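Local coordinates for CMP-sialic acid transporter 1 (PDB 6I1R), which probably carries CMP-sialic acid from the cytoplasm into the Golgi as a CMP antiporter, and is held here with CMP bound in an outward-facing conformation, at residues Leu191-Gln194 with Asn195-Tyr199; Val240-Leu243 with Gly244-Leu248; Tyr256-Asn259 with Ile260-Val263. The protein carries 5 engineered substitutions. All coordinates share one frame; numbering follows the deposited sequence.

Contact 1. Residues Leu191-Gln194 with Asn195-Tyr199; sequences LYWQ and NVQLY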
ATOM      1  N   LEU B 191       5.322 -24.929  27.593  1.00 69.56           N
ATOM      2  CA  LEU B 191       5.261 -23.742  26.735  1.00 70.15           C
ATOM      3  C   LEU B 191       4.865 -24.154  25.311  1.00 70.28           C
ATOM      4  O   LEU B 191       4.048 -23.490  24.670  1.00 69.40           O
ATOM      5  CB  LEU B 191       6.627 -23.046  26.746  1.00 70.21           C
ATOM      6  CG  LEU B 191       6.742 -21.786  25.887  1.00 70.71           C
ATOM      7  CD1 LEU B 191       5.733 -20.733  26.324  1.00 71.87           C
ATOM      8  CD2 LEU B 191       8.152 -21.218  25.936  1.00 70.93           C
ATOM      9  N   TYR B 192       5.435 -25.260  24.843  1.00 69.90           N
ATOM     10  CA  TYR B 192       5.282 -25.695  23.457  1.00 70.17           C
ATOM     11  C   TYR B 192       3.869 -26.247  23.217  1.00 69.17           C
ATOM     12  O   TYR B 192       3.365 -26.162  22.100  1.00 68.92           O
ATOM     13  CB  TYR B 192       6.357 -26.725  23.103  1.00 70.57           C
ATOM     14  CG  TYR B 192       7.771 -26.276  23.379  1.00 70.47           C
ATOM     15  CD1 TYR B 192       8.256 -25.086  22.861  1.00 70.27           C
ATOM     16  CD2 TYR B 192       8.627 -27.039  24.159  1.00 70.87           C
ATOM     17  CE1 TYR B 192       9.552 -24.664  23.109  1.00 70.70           C
ATOM     18  CE2 TYR B 192       9.926 -26.632  24.417  1.00 71.39           C
ATOM     19  CZ  TYR B 192      10.391 -25.439  23.891  1.00 71.51           C
ATOM     20  OH  TYR B 192      11.669 -25.027  24.138  1.00 72.94           O
ATOM     21  N   TRP B 193       3.238 -26.811  24.246  1.00 68.34           N
ATOM     22  CA  TRP B 193       1.856 -27.303  24.124  1.00 67.50           C
ATOM     23  C   TRP B 193       0.872 -26.130  24.218  1.00 67.36           C
ATOM     24  O   TRP B 193      -0.184 -26.151  23.580  1.00 68.69           O
ATOM     25  CB  TRP B 193       1.563 -28.387  25.172  1.00 66.52           C
ATOM     26  CG  TRP B 193       0.108 -28.709  25.338  1.00 65.96           C
ATOM     27  CD1 TRP B 193      -0.631 -28.572  26.478  1.00 65.62           C
ATOM     28  CD2 TRP B 193      -0.794 -29.212  24.335  1.00 66.38           C
ATOM     29  NE1 TRP B 193      -1.924 -28.962  26.257  1.00 65.23           N
ATOM     30  CE2 TRP B 193      -2.057 -29.356  24.952  1.00 65.55           C
ATOM     31  CE3 TRP B 193      -0.663 -29.557  22.984  1.00 66.74           C
ATOM     32  CZ2 TRP B 193      -3.173 -29.828  24.262  1.00 65.65           C
ATOM     33  CZ3 TRP B 193      -1.766 -30.022  22.303  1.00 65.99           C
ATOM     34  CH2 TRP B 193      -3.003 -30.156  22.935  1.00 66.08           C
ATOM     35  N   GLN B 194       1.212 -25.116  25.010  1.00 65.69           N
ATOM     36  CA  GLN B 194       0.375 -23.921  25.122  1.00 64.10           C
ATOM     37  C   GLN B 194       0.414 -23.166  23.786  1.00 64.15           C
ATOM     38  O   GLN B 194      -0.627 -22.754  23.265  1.00 65.29           O
ATOM     39  CB  GLN B 194       0.830 -23.069  26.310  1.00 62.53           C
ATOM     40  CG  GLN B 194       0.574 -23.738  27.656  1.00 61.96           C
ATOM     41  CD  GLN B 194       1.075 -22.934  28.831  1.00 61.74           C
ATOM     42  OE1 GLN B 194       2.186 -22.411  28.825  1.00 60.41           O
ATOM     43  NE2 GLN B 194       0.257 -22.847  29.868  1.00 62.21           N
ATOM     44  N   ASN B 195       1.612 -23.021  23.227  1.00 62.59           N
ATOM     45  CA  ASN B 195       1.790 -22.435  21.900  1.00 61.37           C
ATOM     46  C   ASN B 195       0.955 -23.204  20.869  1.00 61.07           C
ATOM     47  O   ASN B 195       0.242 -22.594  20.077  1.00 60.80           O
ATOM     48  CB  ASN B 195       3.260 -22.427  21.471  1.00 61.68           C
ATOM     49  CG  ASN B 195       4.111 -21.443  22.246  1.00 61.71           C
ATOM     50  OD1 ASN B 195       3.592 -20.622  22.998  1.00 63.82           O
ATOM     51  ND2 ASN B 195       5.419 -21.521  22.067  1.00 60.12           N
ATOM     52  N   VAL B 196       1.046 -24.535  20.884  1.00 61.50           N
ATOM     53  CA  VAL B 196       0.405 -25.363  19.848  1.00 60.88           C
ATOM     54  C   VAL B 196      -1.106 -25.092  19.838  1.00 60.07           C
ATOM     55  O   VAL B 196      -1.693 -24.973  18.766  1.00 58.97           O
ATOM     56  CB  VAL B 196       0.721 -26.862  20.029  1.00 60.77           C
ATOM     57  CG1 VAL B 196      -0.285 -27.755  19.313  1.00 61.34           C
ATOM     58  CG2 VAL B 196       2.136 -27.196  19.577  1.00 60.89           C
ATOM     59  N   GLN B 197      -1.724 -24.985  21.013  1.00 59.32           N
ATOM     60  CA  GLN B 197      -3.166 -24.726  21.099  1.00 59.95           C
ATOM     61  C   GLN B 197      -3.457 -23.285  20.666  1.00 60.21           C
ATOM     62  O   GLN B 197      -4.371 -23.029  19.876  1.00 59.41           O
ATOM     63  CB  GLN B 197      -3.685 -24.920  22.525  1.00 59.93           C
ATOM     64  CG  GLN B 197      -3.454 -26.307  23.102  1.00 60.13           C
ATOM     65  CD  GLN B 197      -3.518 -26.263  24.607  1.00 60.62           C
ATOM     66  OE1 GLN B 197      -4.595 -26.285  25.202  1.00 59.13           O
ATOM     67  NE2 GLN B 197      -2.358 -26.173  25.236  1.00 60.55           N
ATOM     68  N   LEU B 198      -2.675 -22.357  21.210  1.00 60.56           N
ATOM     69  CA  LEU B 198      -2.835 -20.929  20.940  1.00 61.00           C
ATOM     70  C   LEU B 198      -2.764 -20.673  19.429  1.00 61.35           C
ATOM     71  O   LEU B 198      -3.663 -20.058  18.859  1.00 60.27           O
ATOM     72  CB  LEU B 198      -1.736 -20.163  21.685  1.00 61.32           C
ATOM     73  CG  LEU B 198      -1.762 -18.641  21.540  1.00 61.99           C
ATOM     74  CD1 LEU B 198      -3.046 -18.058  22.115  1.00 62.47           C
ATOM     75  CD2 LEU B 198      -0.548 -18.016  22.210  1.00 61.75           C
ATOM     76  N   TYR B 199      -1.701 -21.167  18.798  1.00 63.64           N
ATOM     77  CA  TYR B 199      -1.400 -20.853  17.398  1.00 64.18           C
ATOM     78  C   TYR B 199      -2.237 -21.713  16.442  1.00 64.37           C
ATOM     79  O   TYR B 199      -2.294 -21.410  15.251  1.00 64.65           O
ATOM     80  CB  TYR B 199       0.097 -21.024  17.121  1.00 65.09           C
ATOM     81  CG  TYR B 199       0.996 -20.126  17.935  1.00 66.57           C
ATOM     82  CD1 TYR B 199       0.655 -18.805  18.188  1.00 66.93           C
ATOM     83  CD2 TYR B 199       2.201 -20.588  18.443  1.00 67.18           C
ATOM     84  CE1 TYR B 199       1.477 -17.975  18.932  1.00 67.08           C
ATOM     85  CE2 TYR B 199       3.036 -19.770  19.187  1.00 66.15           C
ATOM     86  CZ  TYR B 199       2.673 -18.457  19.430  1.00 66.77           C
ATOM     87  OH  TYR B 199       3.487 -17.639  20.158  1.00 68.63           O
TER
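W193 and Q197 form a stacked i/i+4 pair on the first turns of helix 191-216, a local contact at the start of this helix. The amide plane of Q197 lies 17° from the plane of the indole and covers one of its faces. NE2 of Q197 sits above the five-membered part, 3.2 Å from CD1 of W193. Further along the ring, CG of Q197 stands 3.8 Å from the centroid of the six-membered ring of W193, over the face, a CH-pi contact. A chi1 of 166° swings the indole away from the residue's own N and along the helix toward the next turn. The same amide also grips the backbone: NE2 of Q197 donates to O of W193 at 2.7 Å, nearly straight at 171°. This donor stands above the carbonyl plane, while N of Q197, 3.2 Å from O of W193, reaches that oxygen from the opposite face. The bond from NE2, with O of W193 in the plane of the amide, helps to set its rotation and keep it flat against the indole. At the ring's other end, CZ3 of W193 meets CG1 of V196 at 4.0 Å. The polar ends of N195 and Q194 look to helix 234-256: OD1 of N195 bonds S251 and OE1 of Q194 bonds K255. The arrangement is an amide-pi stack along an alpha-helix, joined to a side-chain-to-backbone i/i+4 bond, just ahead of the predicted membrane-spanning part.

Contact 2. Residues Val240-Leu243 with Gly244-Leu248; sequences VFNL and GSTGL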
ATOM      1  N   VAL B 240       8.437 -12.923   7.416  1.00 68.07           N
ATOM      2  CA  VAL B 240       7.547 -14.006   7.858  1.00 68.58           C
ATOM      3  C   VAL B 240       8.235 -14.767   8.998  1.00 69.22           C
ATOM      4  O   VAL B 240       7.619 -15.029  10.033  1.00 69.80           O
ATOM      5  CB  VAL B 240       7.156 -14.954   6.706  1.00 68.19           C
ATOM      6  CG1 VAL B 240       6.494 -16.227   7.214  1.00 67.73           C
ATOM      7  CG2 VAL B 240       6.259 -14.266   5.688  1.00 67.82           C
ATOM      8  N   PHE B 241       9.504 -15.111   8.795  1.00 69.65           N
ATOM      9  CA  PHE B 241      10.292 -15.781   9.828  1.00 70.07           C
ATOM     10  C   PHE B 241      10.492 -14.837  11.019  1.00 68.88           C
ATOM     11  O   PHE B 241      10.317 -15.238  12.169  1.00 68.06           O
ATOM     12  CB  PHE B 241      11.642 -16.251   9.274  1.00 71.16           C
ATOM     13  CG  PHE B 241      11.573 -17.317   8.208  1.00 73.66           C
ATOM     14  CD1 PHE B 241      10.579 -18.287   8.222  1.00 74.35           C
ATOM     15  CD2 PHE B 241      12.528 -17.371   7.202  1.00 75.29           C
ATOM     16  CE1 PHE B 241      10.530 -19.271   7.246  1.00 74.28           C
ATOM     17  CE2 PHE B 241      12.477 -18.356   6.226  1.00 75.41           C
ATOM     18  CZ  PHE B 241      11.479 -19.303   6.250  1.00 75.62           C
ATOM     19  N   ASN B 242      10.836 -13.585  10.732  1.00 68.09           N
ATOM     20  CA  ASN B 242      11.122 -12.613  11.776  1.00 68.50           C
ATOM     21  C   ASN B 242       9.875 -12.368  12.635  1.00 67.16           C
ATOM     22  O   ASN B 242       9.993 -12.193  13.846  1.00 67.33           O
ATOM     23  CB  ASN B 242      11.642 -11.293  11.203  1.00 69.21           C
ATOM     24  CG  ASN B 242      12.556 -10.572  12.169  1.00 70.41           C
ATOM     25  OD1 ASN B 242      13.445  -9.836  11.752  1.00 73.03           O
ATOM     26  ND2 ASN B 242      12.367 -10.800  13.459  1.00 70.65           N
ATOM     27  N   LEU B 243       8.698 -12.348  12.011  1.00 65.74           N
ATOM     28  CA  LEU B 243       7.431 -12.121  12.719  1.00 65.25           C
ATOM     29  C   LEU B 243       7.064 -13.370  13.533  1.00 65.71           C
ATOM     30  O   LEU B 243       6.475 -13.273  14.615  1.00 66.35           O
ATOM     31  CB  LEU B 243       6.343 -11.780  11.694  1.00 64.37           C
ATOM     32  CG  LEU B 243       4.964 -11.433  12.255  1.00 63.73           C
ATOM     33  CD1 LEU B 243       5.062 -10.401  13.370  1.00 63.13           C
ATOM     34  CD2 LEU B 243       4.047 -10.931  11.150  1.00 64.00           C
ATOM     35  N   GLY B 244       7.409 -14.537  13.000  1.00 65.26           N
ATOM     36  CA  GLY B 244       7.287 -15.784  13.733  1.00 65.35           C
ATOM     37  C   GLY B 244       8.189 -15.810  14.956  1.00 66.08           C
ATOM     38  O   GLY B 244       7.748 -16.136  16.058  1.00 65.08           O
ATOM     39  N   SER B 245       9.455 -15.449  14.751  1.00 67.33           N
ATOM     40  CA  SER B 245      10.457 -15.443  15.818  1.00 68.11           C
ATOM     41  C   SER B 245       9.967 -14.602  17.001  1.00 69.00           C
ATOM     42  O   SER B 245       9.808 -15.115  18.109  1.00 71.25           O
ATOM     43  CB  SER B 245      11.784 -14.938  15.311  1.00 68.74           C
ATOM     44  OG  SER B 245      12.267 -15.748  14.249  1.00 68.99           O
ATOM     45  N   THR B 246       9.706 -13.322  16.750  1.00 68.91           N
ATOM     46  CA  THR B 246       9.337 -12.388  17.818  1.00 68.83           C
ATOM     47  C   THR B 246       8.090 -12.906  18.548  1.00 68.12           C
ATOM     48  O   THR B 246       8.003 -12.806  19.770  1.00 69.39           O
ATOM     49  CB  THR B 246       9.146 -10.964  17.278  1.00 69.53           C
ATOM     50  OG1 THR B 246       8.202 -10.999  16.207  1.00 69.37           O
ATOM     51  CG2 THR B 246      10.439 -10.342  16.795  1.00 69.77           C
ATOM     52  N   GLY B 247       7.154 -13.487  17.799  1.00 66.81           N
ATOM     53  CA  GLY B 247       5.919 -14.028  18.363  1.00 64.90           C
ATOM     54  C   GLY B 247       6.160 -15.180  19.330  1.00 64.25           C
ATOM     55  O   GLY B 247       5.392 -15.358  20.276  1.00 63.71           O
ATOM     56  N   LEU B 248       7.205 -15.974  19.096  1.00 65.00           N
ATOM     57  CA  LEU B 248       7.562 -17.063  20.020  1.00 65.88           C
ATOM     58  C   LEU B 248       8.161 -16.470  21.302  1.00 66.60           C
ATOM     59  O   LEU B 248       7.934 -16.990  22.400  1.00 67.82           O
ATOM     60  CB  LEU B 248       8.554 -18.020  19.349  1.00 65.63           C
ATOM     61  CG  LEU B 248       7.996 -18.883  18.216  1.00 65.89           C
ATOM     62  CD1 LEU B 248       9.104 -19.694  17.563  1.00 65.41           C
ATOM     63  CD2 LEU B 248       6.888 -19.801  18.715  1.00 65.61           C
TER
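S245 reaches back one turn of helix 234-256 to the carbonyl of F241. Its CB lies 3.5 Å from O of F241 and almost as near O of N242; from there OG turns toward the earlier turn and donates to O of F241 at 2.9 Å. That step is set by chi1 of -59°, which puts OG beside the residue's own N and anti to its carbonyl carbon. The oxygen of F241 thus takes two donors, OG from above the carbonyl plane and N of S245, 2.7 Å away, nearly along the C=O axis. An alanine here would remove OG and is likely to cost the F241 carbonyl its second, side-chain donor, leaving the bond from N of S245. One residue on, T246 places CG2 3.9 Å from ND2 of N242, while its OG1 hydrogen-bonds Q17 of helix 3-24. N of G244 donates to O of V240 at 3.0 Å. Serine hydroxyls folded back onto the i-4 carbonyl are a common feature of transmembrane alpha-helices, where they satisfy a polar group within the helix itself; here the motif lies in a predicted membrane-spanning segment, in which the side chain of L243 comes within about 7 Å of bound CMP.

Contact 3. Residues Tyr256-Asn259 with Ile260-Val263; sequences YSDN and IVKV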
ATOM      1  N   TYR B 256       7.055 -16.894  31.262  1.00 65.00           N
ATOM      2  CA  TYR B 256       8.106 -16.725  32.273  1.00 67.11           C
ATOM      3  C   TYR B 256       8.361 -15.242  32.578  1.00 68.16           C
ATOM      4  O   TYR B 256       9.350 -14.916  33.238  1.00 68.91           O
ATOM      5  CB  TYR B 256       9.391 -17.411  31.801  1.00 68.80           C
ATOM      6  CG  TYR B 256       9.226 -18.884  31.532  1.00 70.53           C
ATOM      7  CD1 TYR B 256       8.811 -19.337  30.290  1.00 70.74           C
ATOM      8  CD2 TYR B 256       9.459 -19.827  32.521  1.00 71.54           C
ATOM      9  CE1 TYR B 256       8.653 -20.688  30.031  1.00 71.23           C
ATOM     10  CE2 TYR B 256       9.300 -21.182  32.279  1.00 71.69           C
ATOM     11  CZ  TYR B 256       8.894 -21.615  31.029  1.00 71.48           C
ATOM     12  OH  TYR B 256       8.729 -22.946  30.778  1.00 72.45           O
ATOM     13  N   SER B 257       7.495 -14.342  32.120  1.00 68.03           N
ATOM     14  CA  SER B 257       7.673 -12.925  32.427  1.00 67.08           C
ATOM     15  C   SER B 257       6.303 -12.249  32.542  1.00 65.67           C
ATOM     16  O   SER B 257       5.396 -12.824  33.130  1.00 66.34           O
ATOM     17  CB  SER B 257       8.559 -12.267  31.406  1.00 67.62           C
ATOM     18  OG  SER B 257       8.989 -10.997  31.868  1.00 67.26           O
ATOM     19  N   ASP B 258       6.156 -11.036  32.008  1.00 65.21           N
ATOM     20  CA  ASP B 258       4.880 -10.329  32.064  1.00 63.99           C
ATOM     21  C   ASP B 258       4.759  -9.370  30.875  1.00 63.43           C
ATOM     22  O   ASP B 258       5.741  -9.081  30.193  1.00 60.58           O
ATOM     23  CB  ASP B 258       4.720  -9.577  33.388  1.00 62.85           C
ATOM     24  CG  ASP B 258       5.900  -8.693  33.747  1.00 62.06           C
ATOM     25  OD1 ASP B 258       6.340  -7.919  32.874  1.00 60.50           O
ATOM     26  OD2 ASP B 258       6.366  -8.783  34.901  1.00 62.66           O
ATOM     27  N   ASN B 259       3.537  -8.871  30.680  1.00 64.53           N
ATOM     28  CA  ASN B 259       3.181  -7.964  29.581  1.00 65.67           C
ATOM     29  C   ASN B 259       3.980  -6.659  29.649  1.00 65.52           C
ATOM     30  O   ASN B 259       4.241  -6.043  28.615  1.00 66.99           O
ATOM     31  CB  ASN B 259       1.689  -7.613  29.586  1.00 66.36           C
ATOM     32  CG  ASN B 259       0.913  -8.318  28.496  1.00 67.28           C
ATOM     33  OD1 ASN B 259       1.023  -7.965  27.324  1.00 69.91           O
ATOM     34  ND2 ASN B 259       0.120  -9.305  28.876  1.00 67.46           N
ATOM     35  N   ILE B 260       4.340  -6.220  30.849  1.00 64.52           N
ATOM     36  CA  ILE B 260       4.992  -4.925  30.990  1.00 65.16           C
ATOM     37  C   ILE B 260       6.423  -5.025  30.442  1.00 65.62           C
ATOM     38  O   ILE B 260       6.904  -4.080  29.817  1.00 67.64           O
ATOM     39  CB  ILE B 260       4.922  -4.417  32.444  1.00 65.73           C
ATOM     40  CG1 ILE B 260       3.468  -4.186  32.868  1.00 65.11           C
ATOM     41  CG2 ILE B 260       5.768  -3.163  32.618  1.00 66.28           C
ATOM     42  CD1 ILE B 260       3.268  -4.018  34.353  1.00 65.56           C
ATOM     43  N   VAL B 261       7.084  -6.166  30.633  1.00 65.03           N
ATOM     44  CA  VAL B 261       8.392  -6.393  30.007  1.00 64.64           C
ATOM     45  C   VAL B 261       8.215  -6.411  28.481  1.00 65.05           C
ATOM     46  O   VAL B 261       9.057  -5.882  27.752  1.00 64.67           O
ATOM     47  CB  VAL B 261       9.067  -7.683  30.517  1.00 63.54           C
ATOM     48  CG1 VAL B 261      10.275  -8.068  29.674  1.00 63.57           C
ATOM     49  CG2 VAL B 261       9.464  -7.570  31.981  1.00 63.72           C
ATOM     50  N   LYS B 262       7.130  -7.017  28.001  1.00 65.30           N
ATOM     51  CA  LYS B 262       6.832  -7.019  26.569  1.00 66.72           C
ATOM     52  C   LYS B 262       6.781  -5.570  26.067  1.00 66.40           C
ATOM     53  O   LYS B 262       7.559  -5.199  25.194  1.00 64.58           O
ATOM     54  CB  LYS B 262       5.519  -7.756  26.280  1.00 67.07           C
ATOM     55  CG  LYS B 262       5.039  -7.720  24.832  1.00 67.78           C
ATOM     56  CD  LYS B 262       3.613  -8.225  24.685  1.00 69.01           C
ATOM     57  CE  LYS B 262       2.838  -7.724  23.481  1.00 68.51           C
ATOM     58  NZ  LYS B 262       3.331  -6.441  22.924  1.00 68.09           N
ATOM     59  N   VAL B 263       5.897  -4.758  26.647  1.00 66.89           N
ATOM     60  CA  VAL B 263       5.629  -3.410  26.111  1.00 67.11           C
ATOM     61  C   VAL B 263       6.858  -2.506  26.292  1.00 67.59           C
ATOM     62  O   VAL B 263       6.983  -1.517  25.574  1.00 67.27           O
ATOM     63  CB  VAL B 263       4.363  -2.768  26.715  1.00 65.68           C
ATOM     64  CG1 VAL B 263       3.108  -3.550  26.355  1.00 65.61           C
ATOM     65  CG2 VAL B 263       4.459  -2.570  28.219  1.00 65.42           C
TER
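With chi1 at 51°, the carboxylate of D258 stands between its own backbone N and carbonyl carbon, and this turns OD1 forward over the first turn of helix 259-279. V261 holds CG2 anti to its carbonyl carbon (its CG1 has chi1 168°), so that the methyl is carried back to the same oxygen. OD1 of D258 accepts from N of V261 at 2.9 Å, with an N-H...O angle of 157°, and the donor lies almost straight out from the C-O bond of the carboxylate. The two side chains run at about a right angle, and CG2 of V261 rests 3.3 Å from OD1 of D258. The same methyl is also approached by OG of S257, 3.5 Å from CG2 of V261, a polar atom lying against a methyl.

D258 is thus the N-cap of helix 259-279, its carboxylate closing off a backbone N-H of the first turn that lacks a regular i-4 helical partner. A negative charge at this end would probably also interact favourably with the helix dipole. The main chain of D258 adds weaker support, since its O takes weak bonds from N of V261 and from N of K262. The second carboxylate oxygen, OD2, faces R122 in a long, weak ion pair.

Beyond the cap, the first strong i/i+4 bond here runs from N of V263 to O of N259, at 2.9 Å. N259 and K262 lie side by side and point the same way, OD1 of N259 coming 3.7 Å from CD of K262. The polar end of N259 is anchored instead by helix 160-186, where ND2 donates to the carbonyl of G177. F116 of helix 108-118 packs against both D258 and I260.

How the contacts relate
From the N terminus the three contacts come in series, each spanning adjoining residues, so none encloses or crosses another. Contact 1 lies at the start of helix 191-216, contact 2 within helix 234-256, and contact 3 at the turn leading from that helix into helix 259-279. Contacts 1 and 2 meet directly, through a weak hydrogen bond from OH of Y199 to O of G247 and through L248 packed against Y199 and N195, joining their two helices. Contact 1 also brushes contact 3, L191 touching Y256. Contacts 2 and 3 do not touch, their nearest atoms about 8 Å apart, but the chain links them through helix 234-256.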